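PDB 4C1R: mannosyl-6-phosphatase from Bacteroides thetaiotaomicron, which probably hydrolyses the phosphate from mannose 6-phosphate groups of yeast mannan with the help of a bound magnesium ion. Local coordinates for residues 1-6 with 37-42; 8-13 with 44-49. All coordinates share one frame; numbering follows the deposited sequence.

Contact 1: 1-6 with 37-42; sequences SLTVAS and HDFDIF
Asp40 grips both the N-H and the C=O of Thr3 where strands 2-8 and 41-45 come together as parallel neighbours in one sheet of the DNase I-like fold, joined through helix 23-36 in a beta-alpha-beta crossover. A Schellman motif at Asp38 ends that helix and turns the chain into the new strand. Asp40 N donates to Thr3 O (2.8 Å), while Asp40 OD2 takes the N-H of Thr3 at 2.8 Å in a nearly straight bond (175°), met on the anti side but well out of the carboxylate plane. That return bond depends on chi1 of -63°, which folds the carboxylate back beside its own backbone N; the other oxygen, OD1, forms a salt bridge with Lys87. Further on, Ala5 N bonds to Ile41 O at 3.2 Å, and a weak, long bond from Ile41 N also reaches Thr3 O, which thus receives two N-H groups.

Val4 and Ile41 lie side by side on the face turned to Phe133 of the second sheet, their CG1 and CG2 methyls tightly packed at 3.5 Å. On the reverse face, towards helix 23-36, Ala5 CB sits over the centre of the Phe39 ring, 3.5 Å from its centroid and only 13° off the normal, a clear CH-pi contact. Phe39 presents an edge to its neighbour, with CD2 3.8 Å above the plane of the Phe42 ring and offset toward the rim; Val34 of the helix touches both phenylalanines. Replacing Phe39 by an alanine would probably strip Ala5 CB of its aromatic cover and open a gap between the sheet and Val34. At the margin, water 1 links Thr3 OG1 (2.6 Å) to His37 O, to which it donates.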
ATOM      1  N   SER A   1     -11.940  13.258  -6.178  1.00 40.85           N
ATOM      2  CA  SER A   1     -12.883  13.553  -5.060  1.00 35.12           C
ATOM      3  C   SER A   1     -12.393  12.932  -3.742  1.00 34.47           C
ATOM      4  O   SER A   1     -12.159  13.660  -2.801  1.00 38.30           O
ATOM      5  CB  SER A   1     -14.306  13.081  -5.395  1.00 44.01           C
ATOM      6  OG  SER A   1     -15.270  13.688  -4.554  1.00 36.82           O
ATOM      7  N   LEU A   2     -12.237  11.611  -3.655  1.00 30.44           N
ATOM      8  CA  LEU A   2     -11.546  11.032  -2.490  1.00 26.75           C
ATOM      9  C   LEU A   2     -10.075  10.663  -2.777  1.00 23.28           C
ATOM     10  O   LEU A   2      -9.713  10.406  -3.934  1.00 17.48           O
ATOM     11  CB  LEU A   2     -12.371   9.904  -1.825  1.00 32.49           C
ATOM     12  CG  LEU A   2     -13.554  10.535  -1.037  1.00 42.22           C
ATOM     13  CD1 LEU A   2     -14.927  10.232  -1.637  1.00 53.01           C
ATOM     14  CD2 LEU A   2     -13.556  10.407   0.507  1.00 42.04           C
ATOM     15  N   THR A   3      -9.229  10.727  -1.740  1.00 17.80           N
ATOM     16  CA  THR A   3      -7.797  10.485  -1.877  1.00 16.04           C
ATOM     17  C   THR A   3      -7.370   9.151  -1.272  1.00 15.20           C
ATOM     18  O   THR A   3      -7.558   8.921  -0.065  1.00 15.80           O
ATOM     19  CB  THR A   3      -6.972  11.630  -1.240  1.00 16.56           C
ATOM     20  OG1 THR A   3      -7.225  12.835  -1.952  1.00 15.86           O
ATOM     21  CG2 THR A   3      -5.463  11.326  -1.336  1.00 15.19           C
ATOM     22  N   VAL A   4      -6.807   8.276  -2.100  1.00 14.26           N
ATOM     23  CA  VAL A   4      -6.207   7.014  -1.640  1.00 13.90           C
ATOM     24  C   VAL A   4      -4.703   6.973  -1.912  1.00 14.95           C
ATOM     25  O   VAL A   4      -4.197   7.719  -2.767  1.00 14.58           O
ATOM     26  CB  VAL A   4      -6.871   5.787  -2.288  1.00 15.65           C
ATOM     27  CG1 VAL A   4      -8.396   5.842  -2.061  1.00 14.62           C
ATOM     28  CG2 VAL A   4      -6.564   5.737  -3.778  1.00 13.83           C
ATOM     29  N   ALA A   5      -3.963   6.147  -1.168  1.00 12.27           N
ATOM     30  CA  ALA A   5      -2.534   6.169  -1.302  1.00 12.98           C
ATOM     31  C   ALA A   5      -2.000   4.784  -1.049  1.00 12.95           C
ATOM     32  O   ALA A   5      -2.715   3.915  -0.494  1.00 13.60           O
ATOM     33  CB  ALA A   5      -1.894   7.189  -0.327  1.00 12.66           C
ATOM     34  N   SER A   6      -0.774   4.560  -1.513  1.00 12.04           N
ATOM     35  CA  SER A   6      -0.018   3.350  -1.167  1.00 12.37           C
ATOM     36  C   SER A   6       1.373   3.746  -0.717  1.00 12.75           C
ATOM     37  O   SER A   6       2.082   4.499  -1.391  1.00 13.45           O
ATOM     38  CB  SER A   6       0.050   2.380  -2.357  1.00 13.36           C
ATOM     39  OG  SER A   6       0.744   1.171  -2.010  1.00 12.92           O
ATOM     40  N   HIS A  37      -1.236  15.914   2.931  1.00 12.99           N
ATOM     41  CA  HIS A  37      -1.739  15.540   1.596  1.00 14.46           C
ATOM     42  C   HIS A  37      -3.101  14.880   1.728  1.00 16.52           C
ATOM     43  O   HIS A  37      -3.654  14.433   0.740  1.00 17.49           O
ATOM     44  CB  HIS A  37      -0.759  14.607   0.863  1.00 12.76           C
ATOM     45  CG  HIS A  37       0.576  15.235   0.594  1.00 13.20           C
ATOM     46  ND1 HIS A  37       0.777  16.112  -0.446  1.00 14.11           N
ATOM     47  CD2 HIS A  37       1.763  15.149   1.244  1.00 12.05           C
ATOM     48  CE1 HIS A  37       2.036  16.524  -0.439  1.00 13.96           C
ATOM     49  NE2 HIS A  37       2.649  15.970   0.589  1.00 13.02           N
ATOM     50  N   ASP A  38      -3.625  14.806   2.959  1.00 19.18           N
ATOM     51  CA  ASP A  38      -5.028  14.400   3.210  1.00 19.73           C
ATOM     52  C   ASP A  38      -5.391  13.021   2.654  1.00 17.49           C
ATOM     53  O   ASP A  38      -6.323  12.892   1.872  1.00 17.83           O
ATOM     54  CB  ASP A  38      -5.989  15.470   2.664  1.00 25.94           C
ATOM     55  CG  ASP A  38      -6.998  15.914   3.685  1.00 27.93           C
ATOM     56  OD1 ASP A  38      -7.479  15.107   4.515  1.00 33.41           O
ATOM     57  OD2 ASP A  38      -7.286  17.108   3.695  1.00 41.61           O
ATOM     58  N   PHE A  39      -4.618  11.986   3.009  1.00 16.31           N
ATOM     59  CA  PHE A  39      -4.963  10.651   2.562  1.00 14.94           C
ATOM     60  C   PHE A  39      -6.271  10.227   3.302  1.00 14.04           C
ATOM     61  O   PHE A  39      -6.340  10.271   4.516  1.00 13.85           O
ATOM     62  CB  PHE A  39      -3.877   9.611   2.888  1.00 14.19           C
ATOM     63  CG  PHE A  39      -2.527   9.857   2.241  1.00 14.41           C
ATOM     64  CD1 PHE A  39      -2.332  10.848   1.264  1.00 14.37           C
ATOM     65  CD2 PHE A  39      -1.455   9.038   2.581  1.00 13.27           C
ATOM     66  CE1 PHE A  39      -1.096  11.024   0.665  1.00 13.77           C
ATOM     67  CE2 PHE A  39      -0.204   9.241   2.019  1.00 13.60           C
ATOM     68  CZ  PHE A  39      -0.030  10.218   1.040  1.00 13.27           C
ATOM     69  N   ASP A  40      -7.279   9.777   2.587  1.00 13.59           N
ATOM     70  CA  ASP A  40      -8.510   9.308   3.274  1.00 16.41           C
ATOM     71  C   ASP A  40      -8.379   7.884   3.724  1.00 16.58           C
ATOM     72  O   ASP A  40      -8.914   7.470   4.773  1.00 16.11           O
ATOM     73  CB  ASP A  40      -9.730   9.452   2.359  1.00 17.13           C
ATOM     74  CG  ASP A  40     -10.010  10.905   2.000  1.00 21.90           C
ATOM     75  OD1 ASP A  40      -9.944  11.727   2.926  1.00 21.39           O
ATOM     76  OD2 ASP A  40     -10.315  11.219   0.821  1.00 23.85           O
ATOM     77  N   ILE A  41      -7.705   7.106   2.877  1.00 18.46           N
ATOM     78  CA  ILE A  41      -7.434   5.710   3.147  1.00 17.48           C
ATOM     79  C   ILE A  41      -6.180   5.314   2.408  1.00 18.85           C
ATOM     80  O   ILE A  41      -6.019   5.639   1.221  1.00 21.73           O
ATOM     81  CB  ILE A  41      -8.623   4.820   2.706  1.00 18.39           C
ATOM     82  CG1 ILE A  41      -8.291   3.330   2.826  1.00 15.55           C
ATOM     83  CG2 ILE A  41      -9.039   5.156   1.290  1.00 20.04           C
ATOM     84  CD1 ILE A  41      -9.528   2.480   2.640  1.00 21.00           C
ATOM     85  N   PHE A  42      -5.293   4.607   3.099  1.00 16.57           N
ATOM     86  CA  PHE A  42      -4.032   4.198   2.483  1.00 16.50           C
ATOM     87  C   PHE A  42      -3.558   2.824   2.916  1.00 15.43           C
ATOM     88  O   PHE A  42      -3.638   2.478   4.096  1.00 14.34           O
ATOM     89  CB  PHE A  42      -2.919   5.252   2.588  1.00 14.33           C
ATOM     90  CG  PHE A  42      -2.540   5.639   4.010  1.00 15.42           C
ATOM     91  CD1 PHE A  42      -3.354   6.465   4.765  1.00 14.47           C
ATOM     92  CD2 PHE A  42      -1.331   5.211   4.564  1.00 15.01           C
ATOM     93  CE1 PHE A  42      -2.990   6.854   6.058  1.00 15.65           C
ATOM     94  CE2 PHE A  42      -0.964   5.555   5.866  1.00 14.35           C
ATOM     95  CZ  PHE A  42      -1.790   6.385   6.609  1.00 17.27           C
TER
HETATM   96  O   HOH W   1      -5.976  15.042  -1.315  1.00 35.90           O

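Contact 2: 8-13 with 44-49; sequences NLRNAN and TQECFL. With MG (magnesium ion), chain E.
Glu46 holds a magnesium ion through a single oxygen, OE2 at 2.1 Å from the metal, with five waters filling the other positions, and Asn8 steadies that same oxygen. This is the metal site of the DNase I-like fold, set where strands 2-8 and 41-45 run out in parallel into loops. Asn8 ND2 donates to Glu46 OE2 at 3.0 Å, with the acceptor in the amide plane but the donor well above the carboxylate plane, the two planes standing 74° apart. The amide of Asn8 reaches across to the carboxylate because chi1 of 178° swings CG away from the backbone N, and its OD1 accepts from metal-bound water 2.

The second oxygen, OE1, accepts the backbone N-H of Asn11 on its anti side at 2.9 Å, and a hydrogen bond from metal-bound water 3. These hydrogen bonds, together with the metal bond, thus fix the rotation of the carboxylate. Arg10 sends NH1 weakly to water 3, while its NE is held in a salt bridge by Asp16.

Leu9 N bonds to Gln45 O, and the amide of Gln45 is tied through NE2 to Asn135. Beside this bond, Leu9 CD1 packs on Cys47 SG at 3.5 Å. The edge of the Phe48 ring meets the loop, CE2 lying 3.6 Å from Ala12 O. The loop is braced internally where Asn13 ND2 donates to Asn11 OD1 at 3.0 Å.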
ATOM      1  N   ASN A   8       4.832   2.232   1.330  1.00 13.82           N
ATOM      2  CA  ASN A   8       5.715   1.291   2.022  1.00 13.67           C
ATOM      3  C   ASN A   8       6.577   2.088   3.016  1.00 13.64           C
ATOM      4  O   ASN A   8       7.390   2.924   2.611  1.00 13.70           O
ATOM      5  CB  ASN A   8       6.562   0.519   1.009  1.00 13.32           C
ATOM      6  CG  ASN A   8       7.545  -0.460   1.666  1.00 13.28           C
ATOM      7  OD1 ASN A   8       8.183  -0.131   2.674  1.00 13.24           O
ATOM      8  ND2 ASN A   8       7.759  -1.618   1.021  1.00 12.60           N
ATOM      9  N   LEU A   9       6.336   1.862   4.306  1.00 12.74           N
ATOM     10  CA  LEU A   9       6.892   2.695   5.394  1.00 13.03           C
ATOM     11  C   LEU A   9       8.265   2.216   5.877  1.00 13.71           C
ATOM     12  O   LEU A   9       8.903   2.900   6.698  1.00 14.11           O
ATOM     13  CB  LEU A   9       5.925   2.714   6.588  1.00 13.91           C
ATOM     14  CG  LEU A   9       4.487   3.226   6.346  1.00 15.92           C
ATOM     15  CD1 LEU A   9       3.831   3.631   7.666  1.00 15.47           C
ATOM     16  CD2 LEU A   9       4.477   4.393   5.384  1.00 15.35           C
ATOM     17  N   ARG A  10       8.673   1.026   5.409  1.00 13.20           N
ATOM     18  CA  ARG A  10      10.020   0.498   5.567  1.00 15.74           C
ATOM     19  C   ARG A  10      10.145  -0.097   6.983  1.00 16.04           C
ATOM     20  O   ARG A  10       9.937   0.616   7.972  1.00 14.09           O
ATOM     21  CB  ARG A  10      11.104   1.566   5.267  1.00 14.90           C
ATOM     22  CG  ARG A  10      12.518   1.195   5.714  1.00 17.31           C
ATOM     23  CD  ARG A  10      13.079   0.002   4.955  1.00 17.27           C
ATOM     24  NE  ARG A  10      14.527  -0.128   5.180  1.00 19.37           N
ATOM     25  CZ  ARG A  10      15.360  -0.860   4.437  1.00 22.86           C
ATOM     26  NH1 ARG A  10      14.910  -1.573   3.416  1.00 22.80           N
ATOM     27  NH2 ARG A  10      16.670  -0.858   4.695  1.00 25.40           N
ATOM     28  N   ASN A  11      10.428  -1.403   7.081  1.00 18.30           N
ATOM     29  CA  ASN A  11      10.469  -2.046   8.412  1.00 20.58           C
ATOM     30  C   ASN A  11      11.528  -1.392   9.312  1.00 20.29           C
ATOM     31  O   ASN A  11      12.566  -0.931   8.816  1.00 19.60           O
ATOM     32  CB  ASN A  11      10.688  -3.549   8.297  1.00 26.96           C
ATOM     33  CG  ASN A  11      12.009  -3.890   7.670  1.00 33.03           C
ATOM     34  OD1 ASN A  11      13.065  -3.501   8.165  1.00 41.25           O
ATOM     35  ND2 ASN A  11      11.967  -4.653   6.587  1.00 37.58           N
ATOM     36  N   ALA A  12      11.228  -1.256  10.604  1.00 20.36           N
ATOM     37  CA  ALA A  12      12.189  -0.668  11.534  1.00 23.04           C
ATOM     38  C   ALA A  12      13.334  -1.646  11.755  1.00 26.09           C
ATOM     39  O   ALA A  12      13.109  -2.861  11.905  1.00 27.31           O
ATOM     40  CB  ALA A  12      11.509  -0.329  12.857  1.00 22.81           C
ATOM     41  N   ASN A  13      14.559  -1.136  11.677  1.00 26.85           N
ATOM     42  CA  ASN A  13      15.764  -1.923  11.959  1.00 31.75           C
ATOM     43  C   ASN A  13      16.905  -0.979  12.366  1.00 33.70           C
ATOM     44  O   ASN A  13      16.877   0.238  12.053  1.00 32.67           O
ATOM     45  CB  ASN A  13      16.164  -2.759  10.739  1.00 27.78           C
ATOM     46  CG  ASN A  13      16.491  -1.899   9.531  1.00 31.91           C
ATOM     47  OD1 ASN A  13      17.505  -1.192   9.508  1.00 30.11           O
ATOM     48  ND2 ASN A  13      15.613  -1.919   8.533  1.00 32.32           N
ATOM     49  N   THR A  44      -0.369   0.531   3.654  1.00 15.53           N
ATOM     50  CA  THR A  44       1.006   0.518   4.075  1.00 14.78           C
ATOM     51  C   THR A  44       1.632  -0.871   3.956  1.00 14.99           C
ATOM     52  O   THR A  44       0.938  -1.911   4.042  1.00 15.37           O
ATOM     53  CB  THR A  44       1.155   1.048   5.550  1.00 14.63           C
ATOM     54  OG1 THR A  44       0.686   0.091   6.513  1.00 13.54           O
ATOM     55  CG2 THR A  44       0.373   2.312   5.727  1.00 15.74           C
ATOM     56  N   GLN A  45       2.955  -0.900   3.789  1.00 14.33           N
ATOM     57  CA  GLN A  45       3.687  -2.186   3.837  1.00 14.28           C
ATOM     58  C   GLN A  45       4.837  -2.099   4.826  1.00 14.51           C
ATOM     59  O   GLN A  45       5.336  -1.011   5.110  1.00 13.79           O
ATOM     60  CB  GLN A  45       4.181  -2.593   2.439  1.00 11.97           C
ATOM     61  CG  GLN A  45       3.045  -2.671   1.410  1.00 11.97           C
ATOM     62  CD  GLN A  45       2.700  -1.298   0.806  1.00 11.21           C
ATOM     63  OE1 GLN A  45       3.595  -0.503   0.520  1.00  9.30           O
ATOM     64  NE2 GLN A  45       1.408  -1.047   0.544  1.00 10.60           N
ATOM     65  N   GLU A  46       5.231  -3.255   5.350  1.00 15.25           N
ATOM     66  CA  GLU A  46       6.440  -3.451   6.157  1.00 15.69           C
ATOM     67  C   GLU A  46       6.391  -3.092   7.640  1.00 18.62           C
ATOM     68  O   GLU A  46       7.366  -3.355   8.326  1.00 18.29           O
ATOM     69  CB  GLU A  46       7.705  -2.880   5.498  1.00 15.79           C
ATOM     70  CG  GLU A  46       8.040  -3.539   4.164  1.00 15.46           C
ATOM     71  CD  GLU A  46       9.428  -3.212   3.705  1.00 15.89           C
ATOM     72  OE1 GLU A  46      10.244  -2.794   4.572  1.00 14.14           O
ATOM     73  OE2 GLU A  46       9.694  -3.394   2.486  1.00 15.89           O
ATOM     74  N   CYS A  47       5.279  -2.551   8.148  1.00 17.10           N
ATOM     75  CA  CYS A  47       5.255  -2.119   9.545  1.00 17.92           C
ATOM     76  C   CYS A  47       5.173  -3.323  10.483  1.00 20.86           C
ATOM     77  O   CYS A  47       4.311  -4.202  10.284  1.00 17.86           O
ATOM     78  CB  CYS A  47       4.047  -1.220   9.821  1.00 22.46           C
ATOM     79  SG  CYS A  47       4.209   0.448   9.123  1.00 25.38           S
ATOM     80  N   PHE A  48       6.030  -3.347  11.514  1.00 18.72           N
ATOM     81  CA  PHE A  48       5.781  -4.189  12.688  1.00 20.91           C
ATOM     82  C   PHE A  48       4.729  -3.531  13.531  1.00 19.80           C
ATOM     83  O   PHE A  48       4.455  -2.362  13.346  1.00 19.81           O
ATOM     84  CB  PHE A  48       7.056  -4.423  13.519  1.00 23.66           C
ATOM     85  CG  PHE A  48       8.145  -5.129  12.761  1.00 27.97           C
ATOM     86  CD1 PHE A  48       8.066  -6.487  12.503  1.00 30.35           C
ATOM     87  CD2 PHE A  48       9.254  -4.429  12.293  1.00 39.06           C
ATOM     88  CE1 PHE A  48       9.060  -7.138  11.797  1.00 32.15           C
ATOM     89  CE2 PHE A  48      10.265  -5.076  11.580  1.00 39.82           C
ATOM     90  CZ  PHE A  48      10.164  -6.440  11.343  1.00 36.74           C
ATOM     91  N   LEU A  49       4.094  -4.288  14.431  1.00 21.89           N
ATOM     92  CA  LEU A  49       3.047  -3.750  15.294  1.00 20.45           C
ATOM     93  C   LEU A  49       3.470  -2.445  15.948  1.00 20.43           C
ATOM     94  O   LEU A  49       2.647  -1.524  16.062  1.00 18.20           O
ATOM     95  CB  LEU A  49       2.606  -4.763  16.382  1.00 22.88           C
ATOM     96  CG  LEU A  49       1.590  -4.209  17.401  1.00 24.92           C
ATOM     97  CD1 LEU A  49       0.237  -3.898  16.755  1.00 22.79           C
ATOM     98  CD2 LEU A  49       1.412  -5.164  18.580  1.00 25.95           C
TER
HETATM   99 MG    MG E 401      11.401  -2.677   1.437  1.00 22.17          MG
HETATM  100  O   HOH W   2      10.899  -0.721   2.062  1.00 13.95           O
HETATM  101  O   HOH W   3      12.576  -3.002   3.368  1.00 13.68           O
HETATM  102  O   HOH W   4      12.899  -1.924   0.506  1.00 19.51           O
HETATM  103  O   HOH W   5      11.932  -4.574   1.001  1.00 16.28           O
HETATM  104  O   HOH W   6      10.301  -2.602  -0.410  1.00 20.43           O

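Contacts 1 and 2 are successive levels of the same parallel strand pair, 2-8 beside 41-45, with their centres about 19 Å apart. Contact 1 pairs the beginnings of the two strands in the buried interior; contact 2 takes over at their C-terminal ends, where they give way to the loops carrying the metal site. They meet where Ser6 OG lies 3.4 Å from Gln45 NE2, the residue just before the metal ligand. Even so, Ser6 OG remains 11.8 Å from the magnesium ion, which places contact 1 away from the metal site, probably the active site, as part of the sheet framework, while Asn8 and Glu46 of contact 2 face the ion and its waters.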